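Local structure of nudix hydrolase DR_0079 (Deinococcus radiodurans, 2O5F) at residues 7-12 with 22-27; 48-53 with 62-67; 99-104 with 117-122. The protein hydrolyses nucleoside di- and triphosphates to monophosphates, with magnesium as cofactor and a marked preference for CDP and CTP. One frame throughout, in Å; residues are numbered along the deposited sequence.

Contact 1 of 3, residues 7-12 with 22-27; sequences ERLDLV and ILRTDP
R8 meets L23 with the edge of its guanidinium. L23 CD2 lies near the plane of that flat group, 3.9 Å from R8 NE, and the two side chains cross obliquely. They share one face of a short antiparallel hairpin, where R8 and L23 form a non-hydrogen-bonded pair.

The other face carries L9 and I22. L11 brings its end to I22 and crosses it at about a right angle, with L11 CD2 3.6 Å from I22 CG2. I22 CG1 is anti to the backbone N (chi1 -174°). This puts the CG2 branch between the backbone N and the carbonyl carbon, and CG2 is the branch that L11 touches. L9 lies beside R24 and points the same way. Its CD1 touches the aliphatic part of R24, 3.9 Å from CD. R24 also packs on L29 and W31.

L9 and I22 form the hydrogen-bonded pair. L9 N donates to I22 O at 2.7 Å, and I22 N returns a bond to L9 O at 2.8 Å. Two residues along, past R8 and L23, R24 N donates to E7 O at 2.7 Å and nearly straight, at 174°. E7 O also accepts from a water, 3.1 Å away, which in turn is hydrogen-bonded to T25 OG1. The chain then leaves the strand in a type I turn from L23 to D26, with D26 N bonded to L23 O.

Beyond the pair, D10 bonds through OD1 to G75 N and through OD2 to S74 OG. Both partners belong to the Nudix box.

Three backbone bonds hold the pairing, and the water extends the polar link into the turn. The side chains add mainly apolar contact. R8 and R24 touch leucines through the guanidinium edge and through CD, so neither contact pairs charges.

Contact 2 of 3, residues 48-53 with 62-67; sequences LWIPRR and NALDVS
S67 OG donates to W49 O at 2.7 Å, tying strand 48-52 of the Nudix fold to the loop that leads into the Nudix box. The hydroxyl is also hydrogen-bonded to L41 N, in strand 35-42. Further along, D65 N donates to P51 O at 3.2 Å. R53 N donates to A63 O at 2.6 Å. R52 and L64 lie between these bonds and form a single backbone bridge.

D65 is buried, and both of its carboxylate oxygens have partners. OD1 takes a weak bond from V66 N. OD2 pairs mainly with K156 NZ, and it also forms a long salt bridge with R53 NH1, 3.7 Å away in the guanidinium plane. The carbonyl D65 O, in contrast, is buried without a polar partner. I50 CG2 sits 3.3 Å from D65 O.

The R53 chain is extended from CG to NE, and its guanidinium ends close to S67 O. R53 NH2 makes a weak bond to S67 O and a long, weak ion pair with E89, which is inferred to bind magnesium. One face of the guanidinium is covered by P51, whose CG stands 3.6 Å above its centre.

Contact 3 of 3, residues 99-104 with 117-122; sequences WRPLAS and CVYELR
W99 to S104 pairs antiparallel with C117 to L121, the strand directions 146° apart, and the register slips by one residue between P101 and A103. The slip is a classic beta bulge, in which L102 and A103 both face V118. V118 O accepts from L102 N at 2.6 Å and from A103 N at 3.1 Å. V118 N donates to A103 O, nearly straight. On the other side of the bulge, R100 and E120 exchange two backbone bonds.

W99 and Y119 lie side by side and point the same way. Their rings meet obliquely, with planes 79° apart and W99 CZ3 3.6 Å from Y119 CD1. F82 of helix 78-90 joins them: it stacks on Y119 and meets W99 edge-to-face. L121 CD1 reaches W99 CB at 3.5 Å.

The salt bridge lies on the opposite face. R100 NH1 is 2.8 Å from E120 OE1, although the hydrogen bond within it is weak. E120 CG is anti to the backbone N (chi1 179°), and the chain stays extended beyond it, alongside R100. E120 OE1 also pairs with R42, while OE2 is hydrogen-bonded to Y167 OH. The carboxylate is thus gripped by three side chains. L102 CD1 touches E120 CB at 3.9 Å, beside the bulge.

L102 and V118 also pack on helix 159-166, whereas the W99 and Y119 face meets helix 78-90 of the Nudix box. A mixed sheet with helices on both faces is the alpha-beta-alpha sandwich of the Nudix fold.

Overall arrangement
The chain meets the three contacts in series, and none nests in or crosses another. Contact 1 closes first, completing the N-terminal hairpin of strands 8-12 and 18-23 at the surface. Strand 35-42 follows. Contact 2 then closes the loop after strand 48-52, part of which is not modelled, and delivers the chain to strand 68-71 and helix 78-90. Contact 3 closes last, as the hairpin of strands 98-105 and 115-122. Strand 35-42 runs beside strand 115-122 and links contacts 2 and 3. Their nearest atoms are about 5 Å apart. Contact 1 lies farther off, its centre about 24 to 25 Å from the other two.

Contact 1 of 3, residues 7-12 with 22-27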
loop_
_atom_site.group_PDB
_atom_site.type_symbol
_atom_site.label_atom_id
_atom_site.label_comp_id
_atom_site.label_asym_id
_atom_site.label_seq_id
_atom_site.Cartn_x
_atom_site.Cartn_y
_atom_site.Cartn_z
ATOM N N GLU A 7 -8.994 -5.465 14.339
ATOM C CA GLU A 7 -8.165 -6.694 14.489
ATOM C C GLU A 7 -8.749 -7.898 13.741
ATOM O O GLU A 7 -8.122 -8.956 13.673
ATOM C CB GLU A 7 -7.996 -7.034 15.972
ATOM C CG GLU A 7 -9.295 -7.083 16.762
ATOM C CD GLU A 7 -9.076 -7.495 18.206
ATOM O OE1 GLU A 7 -10.040 -7.418 19.000
ATOM O OE2 GLU A 7 -7.943 -7.903 18.545
ATOM N N ARG A 8 -9.947 -7.736 13.186
ATOM C CA ARG A 8 -10.589 -8.811 12.435
ATOM C C ARG A 8 -10.551 -8.497 10.941
ATOM O O ARG A 8 -10.809 -7.367 10.531
ATOM C CB ARG A 8 -12.036 -8.988 12.892
ATOM C CG ARG A 8 -12.692 -10.253 12.375
ATOM C CD ARG A 8 -13.888 -10.629 13.237
ATOM N NE ARG A 8 -13.489 -10.817 14.630
ATOM C CZ ARG A 8 -14.317 -11.188 15.602
ATOM N NH1 ARG A 8 -15.598 -11.415 15.333
ATOM N NH2 ARG A 8 -13.867 -11.329 16.846
ATOM N N LEU A 9 -10.231 -9.504 10.134
ATOM C CA LEU A 9 -10.141 -9.337 8.689
ATOM C C LEU A 9 -11.113 -10.257 7.964
ATOM O O LEU A 9 -11.494 -11.312 8.482
ATOM C CB LEU A 9 -8.719 -9.654 8.216
ATOM C CG LEU A 9 -7.577 -8.993 8.990
ATOM C CD1 LEU A 9 -6.238 -9.484 8.468
ATOM C CD2 LEU A 9 -7.698 -7.491 8.871
ATOM N N ASP A 10 -11.516 -9.854 6.764
ATOM C CA ASP A 10 -12.416 -10.670 5.952
ATOM C C ASP A 10 -11.569 -11.701 5.200
ATOM O O ASP A 10 -10.461 -11.399 4.768
ATOM C CB ASP A 10 -13.166 -9.798 4.931
ATOM C CG ASP A 10 -14.415 -9.151 5.507
ATOM O OD1 ASP A 10 -14.844 -8.106 4.962
ATOM O OD2 ASP A 10 -14.980 -9.693 6.486
ATOM N N LEU A 11 -12.086 -12.920 5.075
ATOM C CA LEU A 11 -11.405 -13.973 4.334
ATOM C C LEU A 11 -12.029 -13.948 2.939
ATOM O O LEU A 11 -13.247 -13.823 2.807
ATOM C CB LEU A 11 -11.636 -15.346 4.979
ATOM C CG LEU A 11 -10.885 -15.682 6.268
ATOM C CD1 LEU A 11 -11.468 -16.953 6.886
ATOM C CD2 LEU A 11 -9.394 -15.858 5.968
ATOM N N VAL A 12 -11.203 -14.057 1.904
ATOM C CA VAL A 12 -11.707 -14.030 0.535
ATOM C C VAL A 12 -11.187 -15.206 -0.277
ATOM O O VAL A 12 -10.130 -15.765 0.032
ATOM C CB VAL A 12 -11.315 -12.699 -0.178
ATOM C CG1 VAL A 12 -11.918 -11.520 0.553
ATOM C CG2 VAL A 12 -9.797 -12.567 -0.246
ATOM N N ILE A 22 -11.271 -13.685 9.971
ATOM C CA ILE A 22 -10.154 -14.211 10.732
ATOM C C ILE A 22 -9.472 -13.085 11.500
ATOM O O ILE A 22 -9.458 -11.934 11.057
ATOM C CB ILE A 22 -9.130 -14.906 9.799
ATOM C CG1 ILE A 22 -8.036 -15.586 10.629
ATOM C CG2 ILE A 22 -8.499 -13.885 8.851
ATOM C CD1 ILE A 22 -7.077 -16.397 9.799
ATOM N N LEU A 23 -8.934 -13.420 12.667
ATOM C CA LEU A 23 -8.233 -12.444 13.477
ATOM C C LEU A 23 -6.864 -12.194 12.861
ATOM O O LEU A 23 -6.182 -13.122 12.422
ATOM C CB LEU A 23 -8.074 -12.948 14.911
ATOM C CG LEU A 23 -9.350 -13.011 15.750
ATOM C CD1 LEU A 23 -9.061 -13.717 17.066
ATOM C CD2 LEU A 23 -9.871 -11.600 15.999
ATOM N N ARG A 24 -6.484 -10.923 12.823
ATOM C CA ARG A 24 -5.205 -10.489 12.272
ATOM C C ARG A 24 -4.012 -11.223 12.897
ATOM O O ARG A 24 -3.006 -11.477 12.226
ATOM C CB ARG A 24 -5.056 -8.983 12.502
ATOM C CG ARG A 24 -3.666 -8.427 12.248
ATOM C CD ARG A 24 -3.347 -8.364 10.772
ATOM N NE ARG A 24 -2.016 -7.819 10.528
ATOM C CZ ARG A 24 -0.882 -8.472 10.768
ATOM N NH1 ARG A 24 -0.911 -9.704 11.262
ATOM N NH2 ARG A 24 0.285 -7.894 10.508
ATOM N N THR A 25 -4.129 -11.561 14.178
ATOM C CA THR A 25 -3.050 -12.246 14.884
ATOM C C THR A 25 -3.186 -13.766 14.920
ATOM O O THR A 25 -2.404 -14.448 15.587
ATOM C CB THR A 25 -2.932 -11.734 16.333
ATOM O OG1 THR A 25 -4.183 -11.908 17.009
ATOM C CG2 THR A 25 -2.548 -10.260 16.347
ATOM N N ASP A 26 -4.166 -14.291 14.193
ATOM C CA ASP A 26 -4.395 -15.730 14.152
ATOM C C ASP A 26 -3.233 -16.426 13.448
ATOM O O ASP A 26 -2.859 -16.063 12.334
ATOM C CB ASP A 26 -5.708 -16.035 13.415
ATOM C CG ASP A 26 -6.185 -17.465 13.631
ATOM O OD1 ASP A 26 -5.415 -18.407 13.352
ATOM O OD2 ASP A 26 -7.335 -17.647 14.083
ATOM N N PRO A 27 -2.639 -17.439 14.097
ATOM C CA PRO A 27 -1.518 -18.182 13.515
ATOM C C PRO A 27 -1.847 -18.874 12.191
ATOM O O PRO A 27 -0.947 -19.216 11.426
ATOM C CB PRO A 27 -1.159 -19.179 14.620
ATOM C CG PRO A 27 -2.475 -19.398 15.307
ATOM C CD PRO A 27 -3.004 -17.996 15.408
HETATM O O HOH W 1 -6.103 -9.596 16.001
#

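Contact 2 of 3, residues 48-53 with 62-67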
loop_
_atom_site.group_PDB
_atom_site.type_symbol
_atom_site.label_atom_id
_atom_site.label_comp_id
_atom_site.label_asym_id
_atom_site.label_seq_id
_atom_site.Cartn_x
_atom_site.Cartn_y
_atom_site.Cartn_z
ATOM N N LEU A 48 7.594 9.534 -6.548
ATOM C CA LEU A 48 6.684 8.935 -5.581
ATOM C C LEU A 48 7.239 9.215 -4.182
ATOM O O LEU A 48 8.450 9.141 -3.974
ATOM C CB LEU A 48 6.601 7.421 -5.815
ATOM C CG LEU A 48 6.309 6.932 -7.240
ATOM C CD1 LEU A 48 6.366 5.406 -7.267
ATOM C CD2 LEU A 48 4.935 7.419 -7.706
ATOM N N TRP A 49 6.382 9.552 -3.222
ATOM C CA TRP A 49 6.893 9.811 -1.879
ATOM C C TRP A 49 7.016 8.461 -1.193
ATOM O O TRP A 49 6.018 7.810 -0.880
ATOM C CB TRP A 49 5.962 10.714 -1.076
ATOM C CG TRP A 49 6.597 11.205 0.203
ATOM C CD1 TRP A 49 7.547 12.178 0.329
ATOM C CD2 TRP A 49 6.348 10.714 1.530
ATOM N NE1 TRP A 49 7.905 12.325 1.656
ATOM C CE2 TRP A 49 7.187 11.435 2.410
ATOM C CE3 TRP A 49 5.497 9.731 2.057
ATOM C CZ2 TRP A 49 7.204 11.206 3.789
ATOM C CZ3 TRP A 49 5.511 9.503 3.440
ATOM C CH2 TRP A 49 6.364 10.241 4.283
ATOM N N ILE A 50 8.253 8.050 -0.953
ATOM C CA ILE A 50 8.508 6.747 -0.356
ATOM C C ILE A 50 8.964 6.850 1.087
ATOM O O ILE A 50 10.059 7.348 1.370
ATOM C CB ILE A 50 9.579 5.990 -1.181
ATOM C CG1 ILE A 50 9.104 5.849 -2.639
ATOM C CG2 ILE A 50 9.826 4.618 -0.575
ATOM C CD1 ILE A 50 7.772 5.101 -2.784
ATOM N N PRO A 51 8.129 6.375 2.023
ATOM C CA PRO A 51 8.528 6.455 3.426
ATOM C C PRO A 51 9.438 5.307 3.822
ATOM O O PRO A 51 9.630 4.356 3.065
ATOM C CB PRO A 51 7.201 6.406 4.165
ATOM C CG PRO A 51 6.367 5.505 3.308
ATOM C CD PRO A 51 6.724 5.945 1.887
ATOM N N ARG A 52 9.992 5.423 5.018
ATOM C CA ARG A 52 10.863 4.412 5.580
ATOM C C ARG A 52 10.076 3.866 6.763
ATOM O O ARG A 52 9.862 4.572 7.752
ATOM C CB ARG A 52 12.169 5.048 6.042
ATOM C CG ARG A 52 13.330 4.093 6.046
ATOM C CD ARG A 52 14.617 4.811 6.392
ATOM N NE ARG A 52 15.719 4.300 5.590
ATOM C CZ ARG A 52 15.786 4.409 4.270
ATOM N NH1 ARG A 52 14.815 5.017 3.602
ATOM N NH2 ARG A 52 16.821 3.902 3.617
ATOM N N ARG A 53 9.617 2.625 6.613
ATOM C CA ARG A 53 8.824 1.903 7.609
ATOM C C ARG A 53 9.389 0.492 7.791
ATOM O O ARG A 53 8.638 -0.473 7.523
ATOM C CB ARG A 53 7.376 1.770 7.137
ATOM C CG ARG A 53 6.653 3.075 6.908
ATOM C CD ARG A 53 5.358 2.843 6.153
ATOM N NE ARG A 53 4.550 4.056 6.085
ATOM C CZ ARG A 53 3.523 4.228 5.260
ATOM N NH1 ARG A 53 3.173 3.262 4.425
ATOM N NH2 ARG A 53 2.846 5.368 5.274
ATOM N N ASN A 62 12.883 1.151 9.141
ATOM C CA ASN A 62 14.029 1.440 8.300
ATOM C C ASN A 62 13.934 0.849 6.892
ATOM O O ASN A 62 14.874 0.955 6.112
ATOM C CB ASN A 62 15.314 0.997 9.012
ATOM C CG ASN A 62 15.597 1.821 10.267
ATOM O OD1 ASN A 62 14.815 1.816 11.220
ATOM N ND2 ASN A 62 16.709 2.546 10.262
ATOM N N ALA A 63 12.789 0.254 6.558
ATOM C CA ALA A 63 12.586 -0.320 5.229
ATOM C C ALA A 63 11.706 0.572 4.354
ATOM O O ALA A 63 10.753 1.185 4.837
ATOM C CB ALA A 63 11.954 -1.704 5.343
ATOM N N LEU A 64 12.045 0.648 3.068
ATOM C CA LEU A 64 11.275 1.432 2.101
ATOM C C LEU A 64 9.908 0.768 1.956
ATOM O O LEU A 64 9.802 -0.454 2.020
ATOM C CB LEU A 64 11.983 1.423 0.748
ATOM C CG LEU A 64 13.376 2.054 0.719
ATOM C CD1 LEU A 64 14.135 1.600 -0.519
ATOM C CD2 LEU A 64 13.233 3.566 0.763
ATOM N N ASP A 65 8.867 1.562 1.730
ATOM C CA ASP A 65 7.529 0.998 1.589
ATOM C C ASP A 65 6.655 1.872 0.697
ATOM O O ASP A 65 7.097 2.916 0.224
ATOM C CB ASP A 65 6.895 0.875 2.977
ATOM C CG ASP A 65 5.652 -0.004 2.990
ATOM O OD1 ASP A 65 5.401 -0.717 1.996
ATOM O OD2 ASP A 65 4.938 0.017 4.013
ATOM N N VAL A 66 5.421 1.437 0.456
ATOM C CA VAL A 66 4.494 2.231 -0.346
ATOM C C VAL A 66 4.160 3.464 0.493
ATOM O O VAL A 66 4.346 3.467 1.718
ATOM C CB VAL A 66 3.160 1.471 -0.639
ATOM C CG1 VAL A 66 3.403 0.312 -1.592
ATOM C CG2 VAL A 66 2.559 0.956 0.673
ATOM N N SER A 67 3.653 4.506 -0.159
ATOM C CA SER A 67 3.285 5.739 0.536
ATOM C C SER A 67 2.251 5.482 1.632
ATOM O O SER A 67 2.371 5.997 2.747
ATOM C CB SER A 67 2.704 6.749 -0.458
ATOM O OG SER A 67 3.590 6.956 -1.561
#

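Contact 3 of 3, residues 99-104 with 117-122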
loop_
_atom_site.group_PDB
_atom_site.type_symbol
_atom_site.label_atom_id
_atom_site.label_comp_id
_atom_site.label_asym_id
_atom_site.label_seq_id
_atom_site.Cartn_x
_atom_site.Cartn_y
_atom_site.Cartn_z
ATOM N N TRP A 99 -7.307 11.594 -6.431
ATOM C CA TRP A 99 -6.848 10.205 -6.382
ATOM C C TRP A 99 -7.698 9.319 -7.280
ATOM O O TRP A 99 -8.783 9.702 -7.714
ATOM C CB TRP A 99 -6.902 9.637 -4.958
ATOM C CG TRP A 99 -8.285 9.545 -4.378
ATOM C CD1 TRP A 99 -8.951 10.522 -3.704
ATOM C CD2 TRP A 99 -9.170 8.408 -4.413
ATOM N NE1 TRP A 99 -10.183 10.071 -3.314
ATOM C CE2 TRP A 99 -10.345 8.778 -3.733
ATOM C CE3 TRP A 99 -9.076 7.115 -4.952
ATOM C CZ2 TRP A 99 -11.433 7.907 -3.572
ATOM C CZ3 TRP A 99 -10.157 6.244 -4.792
ATOM C CH2 TRP A 99 -11.321 6.650 -4.104
ATOM N N ARG A 100 -7.203 8.122 -7.556
ATOM C CA ARG A 100 -7.949 7.204 -8.393
ATOM C C ARG A 100 -7.381 5.805 -8.289
ATOM O O ARG A 100 -6.218 5.619 -7.922
ATOM C CB ARG A 100 -7.895 7.650 -9.858
ATOM C CG ARG A 100 -6.533 7.472 -10.504
ATOM C CD ARG A 100 -6.619 7.628 -12.014
ATOM N NE ARG A 100 -5.372 7.260 -12.677
ATOM C CZ ARG A 100 -4.232 7.934 -12.561
ATOM N NH1 ARG A 100 -4.176 9.021 -11.804
ATOM N NH2 ARG A 100 -3.148 7.517 -13.201
ATOM N N PRO A 101 -8.211 4.796 -8.583
ATOM C CA PRO A 101 -7.749 3.413 -8.527
ATOM C C PRO A 101 -6.704 3.259 -9.624
ATOM O O PRO A 101 -6.950 3.611 -10.779
ATOM C CB PRO A 101 -9.013 2.619 -8.827
ATOM C CG PRO A 101 -10.090 3.481 -8.251
ATOM C CD PRO A 101 -9.677 4.854 -8.724
ATOM N N LEU A 102 -5.534 2.752 -9.268
ATOM C CA LEU A 102 -4.482 2.576 -10.255
ATOM C C LEU A 102 -4.574 1.174 -10.852
ATOM O O LEU A 102 -4.462 0.990 -12.067
ATOM C CB LEU A 102 -3.119 2.794 -9.598
ATOM C CG LEU A 102 -1.925 3.113 -10.500
ATOM C CD1 LEU A 102 -2.191 4.399 -11.278
ATOM C CD2 LEU A 102 -0.675 3.262 -9.645
ATOM N N ALA A 103 -4.794 0.187 -9.993
ATOM C CA ALA A 103 -4.898 -1.192 -10.434
ATOM C C ALA A 103 -5.395 -2.089 -9.316
ATOM O O ALA A 103 -5.455 -1.683 -8.157
ATOM C CB ALA A 103 -3.538 -1.688 -10.924
ATOM N N SER A 104 -5.749 -3.314 -9.685
ATOM C CA SER A 104 -6.222 -4.325 -8.745
ATOM C C SER A 104 -5.441 -5.600 -9.053
ATOM O O SER A 104 -5.219 -5.925 -10.218
ATOM C CB SER A 104 -7.722 -4.569 -8.941
ATOM O OG SER A 104 -8.477 -3.425 -8.573
ATOM N N CYS A 117 -6.132 -3.414 -3.977
ATOM C CA CYS A 117 -6.455 -2.343 -4.880
ATOM C C CYS A 117 -5.313 -1.380 -4.602
ATOM O O CYS A 117 -4.969 -1.129 -3.438
ATOM C CB CYS A 117 -7.783 -1.679 -4.542
ATOM S SG CYS A 117 -8.236 -0.429 -5.759
ATOM N N VAL A 118 -4.714 -0.875 -5.674
ATOM C CA VAL A 118 -3.613 0.071 -5.582
ATOM C C VAL A 118 -4.168 1.397 -6.089
ATOM O O VAL A 118 -4.831 1.445 -7.125
ATOM C CB VAL A 118 -2.419 -0.357 -6.469
ATOM C CG1 VAL A 118 -1.204 0.520 -6.181
ATOM C CG2 VAL A 118 -2.089 -1.822 -6.224
ATOM N N TYR A 119 -3.912 2.460 -5.340
ATOM C CA TYR A 119 -4.398 3.789 -5.689
ATOM C C TYR A 119 -3.248 4.739 -5.944
ATOM O O TYR A 119 -2.113 4.478 -5.550
ATOM C CB TYR A 119 -5.215 4.357 -4.533
ATOM C CG TYR A 119 -6.404 3.528 -4.149
ATOM C CD1 TYR A 119 -7.611 3.645 -4.842
ATOM C CD2 TYR A 119 -6.330 2.621 -3.090
ATOM C CE1 TYR A 119 -8.714 2.883 -4.485
ATOM C CE2 TYR A 119 -7.429 1.855 -2.729
ATOM C CZ TYR A 119 -8.614 1.992 -3.427
ATOM O OH TYR A 119 -9.707 1.238 -3.061
ATOM N N GLU A 120 -3.546 5.850 -6.605
ATOM C CA GLU A 120 -2.534 6.865 -6.834
ATOM C C GLU A 120 -3.111 8.174 -6.303
ATOM O O GLU A 120 -4.207 8.578 -6.690
ATOM C CB GLU A 120 -2.195 7.005 -8.320
ATOM C CG GLU A 120 -1.156 8.085 -8.584
ATOM C CD GLU A 120 -0.765 8.194 -10.043
ATOM O OE1 GLU A 120 -1.616 8.621 -10.855
ATOM O OE2 GLU A 120 0.389 7.839 -10.373
ATOM N N LEU A 121 -2.380 8.807 -5.392
ATOM C CA LEU A 121 -2.784 10.073 -4.793
ATOM C C LEU A 121 -1.908 11.138 -5.452
ATOM O O LEU A 121 -0.708 10.929 -5.629
ATOM C CB LEU A 121 -2.521 10.039 -3.281
ATOM C CG LEU A 121 -3.346 10.915 -2.331
ATOM C CD1 LEU A 121 -4.782 10.403 -2.306
ATOM C CD2 LEU A 121 -2.753 10.858 -0.917
ATOM N N ARG A 122 -2.501 12.269 -5.830
ATOM C CA ARG A 122 -1.738 13.341 -6.468
ATOM C C ARG A 122 -1.532 14.540 -5.541
ATOM O O ARG A 122 -2.497 15.121 -5.042
ATOM C CB ARG A 122 -2.446 13.818 -7.748
ATOM C CG ARG A 122 -2.722 12.740 -8.789
ATOM C CD ARG A 122 -1.470 11.933 -9.098
ATOM N NE ARG A 122 -0.334 12.793 -9.409
ATOM C CZ ARG A 122 -0.188 13.459 -10.548
ATOM N NH1 ARG A 122 -1.110 13.361 -11.499
ATOM N NH2 ARG A 122 0.873 14.231 -10.731
#